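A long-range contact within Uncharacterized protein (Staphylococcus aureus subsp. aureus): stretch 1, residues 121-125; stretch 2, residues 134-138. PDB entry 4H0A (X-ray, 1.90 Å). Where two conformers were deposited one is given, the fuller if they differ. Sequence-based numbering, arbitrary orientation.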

ATOM      1  N   ASN A 121       3.873  -2.026 -21.230  1.00 74.20           N
ATOM      2  CA  ASN A 121       4.703  -3.177 -21.575  0.50 76.71           C
ATOM      3  C   ASN A 121       4.364  -4.338 -20.630  1.00 80.75           C
ATOM      4  O   ASN A 121       4.423  -4.160 -19.418  1.00 78.66           O
ATOM      5  CB  ASN A 121       6.187  -2.801 -21.489  0.50 77.70           C
ATOM      6  CG  ASN A 121       6.553  -1.593 -22.335  0.50101.06           C
ATOM      7  OD1 ASN A 121       6.052  -1.406 -23.449  0.50 98.83           O
ATOM      8  ND2 ASN A 121       7.443  -0.745 -21.835  0.50 91.74           N
ATOM      9  N   PRO A 122       3.984  -5.540 -21.133  1.00 81.27           N
ATOM     10  CA  PRO A 122       3.667  -6.645 -20.208  1.00 81.18           C
ATOM     11  C   PRO A 122       4.876  -7.186 -19.438  1.00 86.44           C
ATOM     12  O   PRO A 122       4.687  -7.656 -18.323  1.00 85.45           O
ATOM     13  CB  PRO A 122       3.089  -7.735 -21.126  1.00 86.54           C
ATOM     14  CG  PRO A 122       2.847  -7.085 -22.418  1.00 92.18           C
ATOM     15  CD  PRO A 122       3.821  -5.980 -22.531  1.00 85.89           C
ATOM     16  N   GLU A 123       6.097  -7.150 -20.022  1.00 85.54           N
ATOM     17  CA  GLU A 123       7.324  -7.614 -19.357  1.00 85.41           C
ATOM     18  C   GLU A 123       8.279  -6.423 -19.171  1.00 86.93           C
ATOM     19  O   GLU A 123       9.243  -6.282 -19.930  1.00 88.58           O
ATOM     20  CB  GLU A 123       7.997  -8.737 -20.164  1.00 91.17           C
ATOM     21  CG  GLU A 123       7.322 -10.089 -20.019  1.00105.86           C
ATOM     22  CD  GLU A 123       8.023 -11.224 -20.744  1.00134.73           C
ATOM     23  OE1 GLU A 123       8.649 -10.965 -21.797  1.00130.75           O
ATOM     24  OE2 GLU A 123       7.931 -12.379 -20.269  1.00132.65           O
ATOM     25  N   PRO A 124       7.985  -5.502 -18.227  1.00 79.46           N
ATOM     26  CA  PRO A 124       8.862  -4.333 -18.058  1.00 76.98           C
ATOM     27  C   PRO A 124      10.244  -4.753 -17.565  1.00 78.89           C
ATOM     28  O   PRO A 124      10.378  -5.678 -16.761  1.00 77.47           O
ATOM     29  CB  PRO A 124       8.114  -3.442 -17.069  1.00 75.41           C
ATOM     30  CG  PRO A 124       7.141  -4.308 -16.417  1.00 79.47           C
ATOM     31  CD  PRO A 124       6.877  -5.499 -17.255  1.00 78.23           C
ATOM     32  N   SER A 125      11.266  -4.105 -18.115  1.00 75.94           N
ATOM     33  CA  SER A 125      12.662  -4.442 -17.871  1.00 76.14           C
ATOM     34  C   SER A 125      13.502  -3.192 -17.644  1.00 77.11           C
ATOM     35  O   SER A 125      13.260  -2.166 -18.279  1.00 76.43           O
ATOM     36  CB  SER A 125      13.202  -5.214 -19.075  1.00 83.80           C
ATOM     37  OG  SER A 125      14.403  -5.898 -18.766  1.00 95.99           O
TER
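Stretch 2 (134-138) EFELS

Stretch 2 runs nearly antiparallel to stretch 1: the vectors from Pro122 CA to Ser125 CA and from Glu134 CA to Leu137 CA lie 160° apart. Stretch 2 enters as a strand at Glu134 and leaves it for loop by Leu137, whereas most of stretch 1 is irregular, reaching extended torsions at Pro124 (-66/140) and Ser125 (-136/145). There the chains are closest in register: Ser125 and Glu134 form an antiparallel, non-hydrogen-bonded bridge with CA atoms 4.5 Å apart. The spacing widens to 5.6 Å between Glu123 CA and Glu136 CA and 6.1 Å between Pro122 CA and Leu137 CA. A single hydrogen bond crosses, Phe135 N to Pro124 O, at 3.1 Å and a nearly straight 166°. Pro124 O also receives a CA-H contact from Glu134 CA (3.5 Å). In return, Glu123 CA approaches Phe135 O at 3.5 Å; Pro124 has no amide hydrogen to offer, and Phe135 O has no conventional hydrogen-bonding partner.

Among the side chains, the Pro124 ring provides the apolar contact, with CG 4.3 Å from Phe135 CB and CD 3.9 Å from Leu137 CD1. The carboxylates crowd instead: Glu123 OE2 lies 3.1 Å from Glu136 OE1, and Glu123 OE1 3.7 Å from Glu134 OE2, like-charge approaches without a hydrogen bond between them.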

ATOM      1  N   GLU A 134      13.570  -7.944 -14.438  1.00 79.59           N
ATOM      2  CA  GLU A 134      12.480  -8.143 -15.393  1.00 79.86           C
ATOM      3  C   GLU A 134      11.287  -8.709 -14.650  1.00 81.77           C
ATOM      4  O   GLU A 134      11.424  -9.727 -13.971  1.00 82.84           O
ATOM      5  CB  GLU A 134      12.896  -9.058 -16.542  1.00 85.66           C
ATOM      6  CG  GLU A 134      11.928  -8.963 -17.707  1.00 94.12           C
ATOM      7  CD  GLU A 134      12.231  -9.889 -18.864  1.00110.27           C
ATOM      8  OE1 GLU A 134      13.141 -10.738 -18.727  1.00 97.24           O
ATOM      9  OE2 GLU A 134      11.539  -9.782 -19.902  1.00104.34           O
ATOM     10  N   PHE A 135      10.134  -8.033 -14.731  1.00 75.22           N
ATOM     11  CA  PHE A 135       8.929  -8.466 -14.029  1.00 73.44           C
ATOM     12  C   PHE A 135       7.997  -9.240 -14.936  1.00 81.12           C
ATOM     13  O   PHE A 135       7.827  -8.872 -16.095  1.00 82.70           O
ATOM     14  CB  PHE A 135       8.168  -7.265 -13.456  1.00 70.58           C
ATOM     15  CG  PHE A 135       8.857  -6.581 -12.304  1.00 69.18           C
ATOM     16  CD1 PHE A 135       9.125  -7.266 -11.126  1.00 71.08           C
ATOM     17  CD2 PHE A 135       9.164  -5.232 -12.363  1.00 68.78           C
ATOM     18  CE1 PHE A 135       9.702  -6.617 -10.037  1.00 68.83           C
ATOM     19  CE2 PHE A 135       9.755  -4.590 -11.277  1.00 68.67           C
ATOM     20  CZ  PHE A 135      10.027  -5.288 -10.128  1.00 65.81           C
ATOM     21  N   GLU A 136       7.367 -10.292 -14.385  1.00 78.93           N
ATOM     22  CA  GLU A 136       6.372 -11.126 -15.070  1.00 81.02           C
ATOM     23  C   GLU A 136       4.999 -10.692 -14.556  1.00 83.41           C
ATOM     24  O   GLU A 136       4.555 -11.205 -13.529  1.00 82.84           O
ATOM     25  CB  GLU A 136       6.640 -12.619 -14.778  1.00 85.15           C
ATOM     26  CG  GLU A 136       7.963 -13.136 -15.317  1.00 97.28           C
ATOM     27  CD  GLU A 136       8.086 -13.088 -16.827  1.00118.70           C
ATOM     28  OE1 GLU A 136       7.121 -13.493 -17.515  1.00114.27           O
ATOM     29  OE2 GLU A 136       9.140 -12.631 -17.321  1.00110.71           O
ATOM     30  N   LEU A 137       4.363  -9.696 -15.209  1.00 79.01           N
ATOM     31  CA  LEU A 137       3.070  -9.169 -14.736  1.00 76.46           C
ATOM     32  C   LEU A 137       1.911 -10.128 -15.054  1.00 83.02           C
ATOM     33  O   LEU A 137       1.665 -10.420 -16.225  1.00 86.25           O
ATOM     34  CB  LEU A 137       2.763  -7.760 -15.300  1.00 74.55           C
ATOM     35  CG  LEU A 137       3.074  -6.606 -14.329  1.00 74.85           C
ATOM     36  CD1 LEU A 137       4.554  -6.382 -14.215  1.00 73.63           C
ATOM     37  CD2 LEU A 137       2.373  -5.321 -14.745  1.00 77.06           C
ATOM     38  N   SER A 138       1.188 -10.600 -14.003  1.00 78.17           N
ATOM     39  CA  SER A 138       0.033 -11.503 -14.146  1.00 80.15           C
ATOM     40  C   SER A 138      -1.175 -10.771 -14.734  1.00 82.01           C
ATOM     41  O   SER A 138      -1.120  -9.553 -14.920  1.00 77.52           O
ATOM     42  CB  SER A 138      -0.343 -12.123 -12.795  1.00 82.88           C
ATOM     43  OG  SER A 138      -0.923 -11.195 -11.889  1.00 84.47           O
TER